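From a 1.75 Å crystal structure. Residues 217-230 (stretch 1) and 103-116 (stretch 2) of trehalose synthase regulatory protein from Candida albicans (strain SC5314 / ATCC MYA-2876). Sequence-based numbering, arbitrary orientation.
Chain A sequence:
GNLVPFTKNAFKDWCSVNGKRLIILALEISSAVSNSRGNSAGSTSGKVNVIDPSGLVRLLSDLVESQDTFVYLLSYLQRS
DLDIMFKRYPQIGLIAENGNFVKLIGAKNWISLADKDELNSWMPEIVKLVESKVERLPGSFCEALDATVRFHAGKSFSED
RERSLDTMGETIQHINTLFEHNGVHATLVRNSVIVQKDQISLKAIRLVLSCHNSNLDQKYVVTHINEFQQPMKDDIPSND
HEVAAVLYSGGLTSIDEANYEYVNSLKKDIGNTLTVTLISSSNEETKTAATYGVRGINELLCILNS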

ATOM      1  N   ASP A 217     -10.830   9.758 -16.702  1.00 35.00           N
ATOM      2  CA  ASP A 217     -11.590  10.421 -15.651  1.00 38.90           C
ATOM      3  C   ASP A 217     -12.265   9.375 -14.772  1.00 33.56           C
ATOM      4  O   ASP A 217     -12.371   8.202 -15.143  1.00 28.40           O
ATOM      5  CB  ASP A 217     -12.615  11.410 -16.221  1.00 42.66           C
ATOM      6  CG  ASP A 217     -13.560  10.783 -17.222  1.00 46.64           C
ATOM      7  OD1 ASP A 217     -13.919   9.597 -17.069  1.00 54.00           O
ATOM      8  OD2 ASP A 217     -13.957  11.493 -18.168  1.00 66.35           O
ATOM      9  N   GLN A 218     -12.723   9.818 -13.609  1.00 28.40           N
ATOM     10  CA  GLN A 218     -13.242   8.931 -12.582  1.00 36.65           C
ATOM     11  C   GLN A 218     -14.451   8.141 -13.052  1.00 37.42           C
ATOM     12  O   GLN A 218     -14.570   6.952 -12.759  1.00 28.80           O
ATOM     13  CB  GLN A 218     -13.602   9.740 -11.340  1.00 34.19           C
ATOM     14  CG  GLN A 218     -13.994   8.908 -10.145  1.00 30.88           C
ATOM     15  CD  GLN A 218     -13.526   9.539  -8.856  1.00 37.42           C
ATOM     16  OE1 GLN A 218     -12.438  10.119  -8.798  1.00 34.17           O
ATOM     17  NE2 GLN A 218     -14.344   9.440  -7.816  1.00 33.76           N
ATOM     18  N   LYS A 219     -15.342   8.806 -13.780  1.00 33.54           N
ATOM     19  CA  LYS A 219     -16.561   8.158 -14.251  1.00 34.82           C
ATOM     20  C   LYS A 219     -16.235   6.960 -15.131  1.00 32.01           C
ATOM     21  O   LYS A 219     -16.890   5.925 -15.041  1.00 30.14           O
ATOM     22  CB  LYS A 219     -17.447   9.152 -15.004  1.00 41.58           C
ATOM     23  CG  LYS A 219     -18.085  10.201 -14.100  1.00 51.89           C
ATOM     24  CD  LYS A 219     -19.245  10.905 -14.789  1.00 59.61           C
ATOM     25  CE  LYS A 219     -19.916  11.909 -13.861  1.00 50.19           C
ATOM     26  NZ  LYS A 219     -20.433  11.275 -12.611  1.00 57.06           N
ATOM     27  N   TYR A 220     -15.208   7.090 -15.965  1.00 33.96           N
ATOM     28  CA  TYR A 220     -14.790   5.976 -16.809  1.00 30.04           C
ATOM     29  C   TYR A 220     -14.288   4.821 -15.951  1.00 25.80           C
ATOM     30  O   TYR A 220     -14.661   3.670 -16.165  1.00 25.74           O
ATOM     31  CB  TYR A 220     -13.704   6.412 -17.797  1.00 29.97           C
ATOM     32  CG  TYR A 220     -13.126   5.270 -18.602  1.00 31.32           C
ATOM     33  CD1 TYR A 220     -13.691   4.894 -19.813  1.00 38.84           C
ATOM     34  CD2 TYR A 220     -12.013   4.568 -18.152  1.00 33.79           C
ATOM     35  CE1 TYR A 220     -13.165   3.848 -20.551  1.00 33.47           C
ATOM     36  CE2 TYR A 220     -11.483   3.524 -18.879  1.00 35.96           C
ATOM     37  CZ  TYR A 220     -12.060   3.168 -20.080  1.00 41.63           C
ATOM     38  OH  TYR A 220     -11.526   2.123 -20.798  1.00 41.14           O
ATOM     39  N   VAL A 221     -13.437   5.139 -14.980  1.00 24.32           N
ATOM     40  CA  VAL A 221     -12.876   4.128 -14.096  1.00 27.06           C
ATOM     41  C   VAL A 221     -13.975   3.391 -13.329  1.00 26.23           C
ATOM     42  O   VAL A 221     -13.981   2.160 -13.268  1.00 24.76           O
ATOM     43  CB  VAL A 221     -11.881   4.748 -13.097  1.00 28.23           C
ATOM     44  CG1 VAL A 221     -11.411   3.704 -12.092  1.00 28.77           C
ATOM     45  CG2 VAL A 221     -10.703   5.346 -13.837  1.00 28.82           C
ATOM     46  N   VAL A 222     -14.905   4.147 -12.753  1.00 22.43           N
ATOM     47  CA  VAL A 222     -15.996   3.547 -11.992  1.00 23.76           C
ATOM     48  C   VAL A 222     -16.859   2.663 -12.892  1.00 28.48           C
ATOM     49  O   VAL A 222     -17.166   1.524 -12.539  1.00 28.44           O
ATOM     50  CB  VAL A 222     -16.859   4.628 -11.302  1.00 23.46           C
ATOM     51  CG1 VAL A 222     -18.079   4.002 -10.643  1.00 27.53           C
ATOM     52  CG2 VAL A 222     -16.024   5.387 -10.273  1.00 30.73           C
ATOM     53  N   THR A 223     -17.210   3.170 -14.070  1.00 30.50           N
ATOM     54  CA  THR A 223     -18.005   2.409 -15.031  1.00 31.58           C
ATOM     55  C   THR A 223     -17.292   1.130 -15.461  1.00 34.15           C
ATOM     56  O   THR A 223     -17.921   0.085 -15.643  1.00 41.95           O
ATOM     57  CB  THR A 223     -18.330   3.254 -16.282  1.00 36.71           C
ATOM     58  OG1 THR A 223     -19.117   4.389 -15.903  1.00 39.64           O
ATOM     59  CG2 THR A 223     -19.103   2.433 -17.307  1.00 42.26           C
ATOM     60  N   HIS A 224     -15.974   1.206 -15.610  1.00 24.28           N
ATOM     61  CA  HIS A 224     -15.208   0.056 -16.076  1.00 25.69           C
ATOM     62  C   HIS A 224     -14.393  -0.598 -14.961  1.00 23.50           C
ATOM     63  O   HIS A 224     -13.324  -1.141 -15.213  1.00 23.69           O
ATOM     64  CB  HIS A 224     -14.281   0.468 -17.225  1.00 28.80           C
ATOM     65  CG  HIS A 224     -15.010   0.980 -18.431  1.00 34.77           C
ATOM     66  ND1 HIS A 224     -15.474   2.273 -18.525  1.00 39.42           N
ATOM     67  CD2 HIS A 224     -15.364   0.365 -19.584  1.00 44.61           C
ATOM     68  CE1 HIS A 224     -16.082   2.435 -19.688  1.00 43.62           C
ATOM     69  NE2 HIS A 224     -16.031   1.292 -20.348  1.00 40.52           N
ATOM     70  N   ILE A 225     -14.910  -0.577 -13.737  1.00 24.72           N
ATOM     71  CA  ILE A 225     -14.114  -1.027 -12.597  1.00 28.33           C
ATOM     72  C   ILE A 225     -13.790  -2.523 -12.688  1.00 26.49           C
ATOM     73  O   ILE A 225     -12.754  -2.960 -12.205  1.00 24.28           O
ATOM     74  CB  ILE A 225     -14.811  -0.707 -11.247  1.00 24.77           C
ATOM     75  CG1 ILE A 225     -13.808  -0.778 -10.086  1.00 22.55           C
ATOM     76  CG2 ILE A 225     -16.023  -1.617 -10.999  1.00 20.69           C
ATOM     77  CD1 ILE A 225     -12.779   0.333 -10.091  1.00 20.75           C
ATOM     78  N   ASN A 226     -14.647  -3.300 -13.347  1.00 26.06           N
ATOM     79  CA  ASN A 226     -14.388  -4.727 -13.515  1.00 28.98           C
ATOM     80  C   ASN A 226     -13.039  -5.003 -14.178  1.00 26.26           C
ATOM     81  O   ASN A 226     -12.338  -5.952 -13.815  1.00 27.47           O
ATOM     82  CB  ASN A 226     -15.517  -5.380 -14.322  1.00 33.15           C
ATOM     83  CG  ASN A 226     -15.019  -6.456 -15.266  1.00 45.83           C
ATOM     84  OD1 ASN A 226     -14.763  -7.589 -14.856  1.00 62.01           O
ATOM     85  ND2 ASN A 226     -14.889  -6.109 -16.543  1.00 55.59           N
ATOM     86  N   GLU A 227     -12.670  -4.163 -15.140  1.00 22.65           N
ATOM     87  CA  GLU A 227     -11.375  -4.276 -15.802  1.00 29.02           C
ATOM     88  C   GLU A 227     -10.209  -4.072 -14.829  1.00 31.36           C
ATOM     89  O   GLU A 227      -9.180  -4.732 -14.944  1.00 30.80           O
ATOM     90  CB  GLU A 227     -11.275  -3.269 -16.947  1.00 40.31           C
ATOM     91  CG  GLU A 227     -12.214  -3.552 -18.107  1.00 48.68           C
ATOM     92  CD  GLU A 227     -12.141  -2.485 -19.180  1.00 49.62           C
ATOM     93  OE1 GLU A 227     -11.092  -1.812 -19.288  1.00 57.72           O
ATOM     94  OE2 GLU A 227     -13.137  -2.315 -19.914  1.00 53.36           O
ATOM     95  N   PHE A 228     -10.369  -3.163 -13.872  1.00 24.36           N
ATOM     96  CA  PHE A 228      -9.309  -2.913 -12.901  1.00 22.96           C
ATOM     97  C   PHE A 228      -9.291  -3.960 -11.787  1.00 25.34           C
ATOM     98  O   PHE A 228      -8.314  -4.077 -11.043  1.00 23.48           O
ATOM     99  CB  PHE A 228      -9.447  -1.494 -12.334  1.00 22.22           C
ATOM    100  CG  PHE A 228      -9.226  -0.425 -13.367  1.00 24.36           C
ATOM    101  CD1 PHE A 228     -10.300   0.231 -13.946  1.00 26.50           C
ATOM    102  CD2 PHE A 228      -7.947  -0.115 -13.795  1.00 25.76           C
ATOM    103  CE1 PHE A 228     -10.105   1.197 -14.920  1.00 30.34           C
ATOM    104  CE2 PHE A 228      -7.739   0.851 -14.773  1.00 29.15           C
ATOM    105  CZ  PHE A 228      -8.821   1.511 -15.331  1.00 26.02           C
ATOM    106  N   GLN A 229     -10.359  -4.746 -11.698  1.00 25.87           N
ATOM    107  CA  GLN A 229     -10.446  -5.823 -10.717  1.00 30.23           C
ATOM    108  C   GLN A 229      -9.951  -7.158 -11.269  1.00 30.85           C
ATOM    109  O   GLN A 229      -9.799  -8.123 -10.522  1.00 32.37           O
ATOM    110  CB  GLN A 229     -11.885  -5.977 -10.234  1.00 24.71           C
ATOM    111  CG  GLN A 229     -12.448  -4.743  -9.568  1.00 22.68           C
ATOM    112  CD  GLN A 229     -13.955  -4.807  -9.408  1.00 27.14           C
ATOM    113  OE1 GLN A 229     -14.643  -5.513 -10.151  1.00 27.15           O
ATOM    114  NE2 GLN A 229     -14.477  -4.068  -8.443  1.00 24.75           N
ATOM    115  N   GLN A 230      -9.714  -7.209 -12.578  1.00 33.10           N
ATOM    116  CA  GLN A 230      -9.248  -8.427 -13.236  1.00 41.07           C
ATOM    117  C   GLN A 230      -7.847  -8.789 -12.741  1.00 44.83           C
ATOM    118  O   GLN A 230      -7.152  -7.934 -12.194  1.00 37.93           O
ATOM    119  CB  GLN A 230      -9.266  -8.248 -14.763  1.00 35.87           C
ATOM    120  CG  GLN A 230      -8.036  -7.570 -15.347  1.00 46.34           C
ATOM    121  CD  GLN A 230      -8.247  -7.124 -16.784  1.00 48.40           C
ATOM    122  OE1 GLN A 230      -9.299  -7.371 -17.372  1.00 54.61           O
ATOM    123  NE2 GLN A 230      -7.248  -6.462 -17.355  1.00 51.44           N
TER
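Stretch 2 103-116: KLIGAKNWISLADK

Stretch 1 is helical from Gln218 to Thr223, breaks helical geometry at His224, and resumes as a weakly bonded helix over about Ile225 to Gln229. Asp217 caps the first helix: its OD1 accepts from Tyr220 N at 3.0 Å. Stretch 2 is mostly extended. A type II turn from Leu104 to Ala107, closed by Ala107 N to Leu104 O at 2.9 Å, places Gly106 at phi 89°, where a CB would jam against the preceding carbonyl. The chain then runs through a short strand that includes Ile111 and Ser112 to Asp115, which caps a following helix. Both stretches advance in the same general sense: Val222 CA lies 6.7 Å from Ile111 CA, and Gln229 CA lies 6.6 Å from Leu113 CA.

Ile111 is the hydrophobic centre of the first half. Its CD1 meets Val221 CG1 at 4.0 Å, its CG1 meets Val222 CG2 at 4.3 Å, and its CG2 meets Ile225 CD1 at 3.8 Å; a branched aliphatic chain can serve all three. Leu113 starts with its CA-to-CB bond pointing away, yet its end returns, setting CD1 4.0 Å from Ile225 CD1 and 3.9 Å from Phe228 CB.

Two glutamines tie these apolar contacts to the backbone of stretch 2, each amide donating to a main-chain carbonyl. Gln218 NE2 donates to Asn109 O at 3.3 Å, while its OE1 lies 3.4 Å from Ala107 CB, a small methyl that allows this close approach. A water joins Gln218 OE1 (2.7 Å) and Leu104 N (3.0 Å). At the other end, Gln229 NE2 donates to Leu113 O at 2.9 Å and to a second water, also 2.9 Å away, which in turn donates to Asp115 OD1 at 2.6 Å.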

ATOM      1  N   LYS A 103      -8.635   7.477  -3.735  1.00 19.84           N
ATOM      2  CA  LYS A 103      -9.084   8.843  -3.969  1.00 16.00           C
ATOM      3  C   LYS A 103      -8.027   9.555  -4.813  1.00 18.40           C
ATOM      4  O   LYS A 103      -6.964   9.944  -4.323  1.00 20.64           O
ATOM      5  CB  LYS A 103      -9.357   9.581  -2.646  1.00 18.14           C
ATOM      6  CG  LYS A 103      -9.768  11.034  -2.832  1.00 19.35           C
ATOM      7  CD  LYS A 103     -10.249  11.659  -1.514  1.00 27.66           C
ATOM      8  CE  LYS A 103     -11.618  11.119  -1.126  1.00 26.90           C
ATOM      9  NZ  LYS A 103     -12.219  11.841   0.042  1.00 28.76           N
ATOM     10  N   LEU A 104      -8.325   9.673  -6.104  1.00 17.76           N
ATOM     11  CA  LEU A 104      -7.444  10.341  -7.050  1.00 19.03           C
ATOM     12  C   LEU A 104      -7.240  11.793  -6.654  1.00 22.82           C
ATOM     13  O   LEU A 104      -8.102  12.396  -6.021  1.00 23.36           O
ATOM     14  CB  LEU A 104      -8.023  10.256  -8.461  1.00 18.79           C
ATOM     15  CG  LEU A 104      -8.286   8.847  -8.994  1.00 18.63           C
ATOM     16  CD1 LEU A 104      -9.116   8.908 -10.267  1.00 21.36           C
ATOM     17  CD2 LEU A 104      -6.983   8.104  -9.237  1.00 20.92           C
ATOM     18  N   ILE A 105      -6.098  12.351  -7.031  1.00 21.14           N
ATOM     19  CA  ILE A 105      -5.785  13.736  -6.692  1.00 21.58           C
ATOM     20  C   ILE A 105      -6.865  14.668  -7.243  1.00 22.24           C
ATOM     21  O   ILE A 105      -7.210  14.603  -8.427  1.00 28.92           O
ATOM     22  CB  ILE A 105      -4.398  14.129  -7.233  1.00 20.85           C
ATOM     23  CG1 ILE A 105      -3.307  13.333  -6.515  1.00 21.46           C
ATOM     24  CG2 ILE A 105      -4.147  15.606  -7.052  1.00 24.20           C
ATOM     25  CD1 ILE A 105      -1.955  13.358  -7.231  1.00 23.98           C
ATOM     26  N   GLY A 106      -7.425  15.497  -6.366  1.00 26.74           N
ATOM     27  CA  GLY A 106      -8.470  16.432  -6.753  1.00 27.45           C
ATOM     28  C   GLY A 106      -9.887  15.884  -6.664  1.00 34.18           C
ATOM     29  O   GLY A 106     -10.853  16.632  -6.807  1.00 33.79           O
ATOM     30  N   ALA A 107     -10.017  14.582  -6.426  1.00 26.74           N
ATOM     31  CA  ALA A 107     -11.335  13.942  -6.393  1.00 28.68           C
ATOM     32  C   ALA A 107     -12.026  14.137  -5.050  1.00 27.33           C
ATOM     33  O   ALA A 107     -11.379  14.121  -4.006  1.00 29.03           O
ATOM     34  CB  ALA A 107     -11.214  12.461  -6.701  1.00 28.96           C
ATOM     35  N   LYS A 108     -13.344  14.312  -5.085  1.00 31.55           N
ATOM     36  CA  LYS A 108     -14.128  14.456  -3.861  1.00 37.33           C
ATOM     37  C   LYS A 108     -14.548  13.097  -3.314  1.00 25.99           C
ATOM     38  O   LYS A 108     -14.834  12.954  -2.129  1.00 31.76           O
ATOM     39  CB  LYS A 108     -15.376  15.310  -4.108  1.00 41.03           C
ATOM     40  CG  LYS A 108     -15.116  16.674  -4.716  1.00 44.05           C
ATOM     41  CD  LYS A 108     -16.389  17.514  -4.711  1.00 57.47           C
ATOM     42  CE  LYS A 108     -16.654  18.154  -6.067  1.00 58.65           C
ATOM     43  NZ  LYS A 108     -15.562  19.077  -6.485  1.00 58.19           N
ATOM     44  N   ASN A 109     -14.584  12.100  -4.189  1.00 27.40           N
ATOM     45  CA  ASN A 109     -15.121  10.795  -3.830  1.00 36.59           C
ATOM     46  C   ASN A 109     -14.106   9.670  -3.952  1.00 29.22           C
ATOM     47  O   ASN A 109     -13.177   9.745  -4.748  1.00 30.82           O
ATOM     48  CB  ASN A 109     -16.335  10.482  -4.701  1.00 35.49           C
ATOM     49  CG  ASN A 109     -17.505  11.384  -4.398  1.00 48.12           C
ATOM     50  OD1 ASN A 109     -17.796  11.667  -3.235  1.00 46.27           O
ATOM     51  ND2 ASN A 109     -18.180  11.852  -5.440  1.00 43.32           N
ATOM     52  N   TRP A 110     -14.297   8.625  -3.154  1.00 22.83           N
ATOM     53  CA  TRP A 110     -13.474   7.431  -3.260  1.00 21.65           C
ATOM     54  C   TRP A 110     -13.977   6.514  -4.350  1.00 22.99           C
ATOM     55  O   TRP A 110     -15.186   6.339  -4.533  1.00 25.69           O
ATOM     56  CB  TRP A 110     -13.448   6.649  -1.945  1.00 17.84           C
ATOM     57  CG  TRP A 110     -12.798   7.348  -0.805  1.00 20.28           C
ATOM     58  CD1 TRP A 110     -13.393   8.201   0.081  1.00 22.19           C
ATOM     59  CD2 TRP A 110     -11.429   7.233  -0.396  1.00 19.54           C
ATOM     60  NE1 TRP A 110     -12.473   8.636   1.008  1.00 22.64           N
ATOM     61  CE2 TRP A 110     -11.262   8.054   0.738  1.00 17.84           C
ATOM     62  CE3 TRP A 110     -10.329   6.517  -0.883  1.00 17.85           C
ATOM     63  CZ2 TRP A 110     -10.037   8.180   1.395  1.00 21.39           C
ATOM     64  CZ3 TRP A 110      -9.112   6.644  -0.231  1.00 18.64           C
ATOM     65  CH2 TRP A 110      -8.976   7.472   0.897  1.00 21.71           C
ATOM     66  N   ILE A 111     -13.029   5.920  -5.056  1.00 20.41           N
ATOM     67  CA  ILE A 111     -13.293   4.814  -5.955  1.00 23.56           C
ATOM     68  C   ILE A 111     -13.184   3.515  -5.183  1.00 27.38           C
ATOM     69  O   ILE A 111     -12.206   3.293  -4.472  1.00 22.88           O
ATOM     70  CB  ILE A 111     -12.301   4.779  -7.118  1.00 22.20           C
ATOM     71  CG1 ILE A 111     -12.450   6.025  -7.989  1.00 23.11           C
ATOM     72  CG2 ILE A 111     -12.484   3.495  -7.934  1.00 19.83           C
ATOM     73  CD1 ILE A 111     -11.300   6.216  -8.951  1.00 18.84           C
ATOM     74  N   SER A 112     -14.188   2.661  -5.312  1.00 21.76           N
ATOM     75  CA  SER A 112     -14.138   1.364  -4.655  1.00 19.54           C
ATOM     76  C   SER A 112     -13.632   0.304  -5.628  1.00 24.07           C
ATOM     77  O   SER A 112     -14.362  -0.166  -6.503  1.00 23.67           O
ATOM     78  CB  SER A 112     -15.511   0.983  -4.103  1.00 24.19           C
ATOM     79  OG  SER A 112     -15.432  -0.213  -3.342  1.00 27.00           O
ATOM     80  N   LEU A 113     -12.361  -0.052  -5.481  1.00 22.21           N
ATOM     81  CA  LEU A 113     -11.803  -1.175  -6.212  1.00 21.84           C
ATOM     82  C   LEU A 113     -12.366  -2.470  -5.635  1.00 19.66           C
ATOM     83  O   LEU A 113     -12.616  -3.435  -6.363  1.00 25.11           O
ATOM     84  CB  LEU A 113     -10.275  -1.143  -6.140  1.00 19.57           C
ATOM     85  CG  LEU A 113      -9.467  -2.057  -7.054  1.00 24.46           C
ATOM     86  CD1 LEU A 113      -9.959  -2.003  -8.494  1.00 26.27           C
ATOM     87  CD2 LEU A 113      -7.994  -1.663  -6.974  1.00 21.88           C
ATOM     88  N   ALA A 114     -12.561  -2.482  -4.315  1.00 20.01           N
ATOM     89  CA  ALA A 114     -13.274  -3.562  -3.652  1.00 19.60           C
ATOM     90  C   ALA A 114     -14.694  -3.627  -4.204  1.00 24.84           C
ATOM     91  O   ALA A 114     -15.317  -2.592  -4.445  1.00 26.73           O
ATOM     92  CB  ALA A 114     -13.292  -3.351  -2.138  1.00 20.59           C
ATOM     93  N   ASP A 115     -15.186  -4.841  -4.432  1.00 21.62           N
ATOM     94  CA  ASP A 115     -16.567  -5.041  -4.853  1.00 22.63           C
ATOM     95  C   ASP A 115     -17.479  -5.123  -3.637  1.00 24.33           C
ATOM     96  O   ASP A 115     -17.259  -5.948  -2.756  1.00 23.19           O
ATOM     97  CB  ASP A 115     -16.698  -6.316  -5.689  1.00 22.16           C
ATOM     98  CG  ASP A 115     -18.098  -6.524  -6.188  1.00 27.96           C
ATOM     99  OD1 ASP A 115     -18.468  -5.857  -7.176  1.00 28.81           O
ATOM    100  OD2 ASP A 115     -18.834  -7.331  -5.579  1.00 26.78           O
ATOM    101  N   LYS A 116     -18.504  -4.275  -3.584  1.00 24.19           N
ATOM    102  CA  LYS A 116     -19.330  -4.190  -2.389  1.00 26.18           C
ATOM    103  C   LYS A 116     -20.114  -5.478  -2.141  1.00 27.32           C
ATOM    104  O   LYS A 116     -20.341  -5.846  -0.989  1.00 24.23           O
ATOM    105  CB  LYS A 116     -20.288  -3.003  -2.469  1.00 28.15           C
ATOM    106  CG  LYS A 116     -20.911  -2.658  -1.122  1.00 29.29           C
ATOM    107  CD  LYS A 116     -21.760  -1.400  -1.181  1.00 45.29           C
ATOM    108  CE  LYS A 116     -21.734  -0.662   0.152  1.00 44.74           C
ATOM    109  NZ  LYS A 116     -21.870  -1.585   1.316  1.00 48.96           N
TER
HETATM  110  O   HOH W   1     -11.194   9.106  -6.645  1.00 23.66           O
HETATM  111  O   HOH W   2     -17.373  -3.817  -8.360  1.00 27.01           O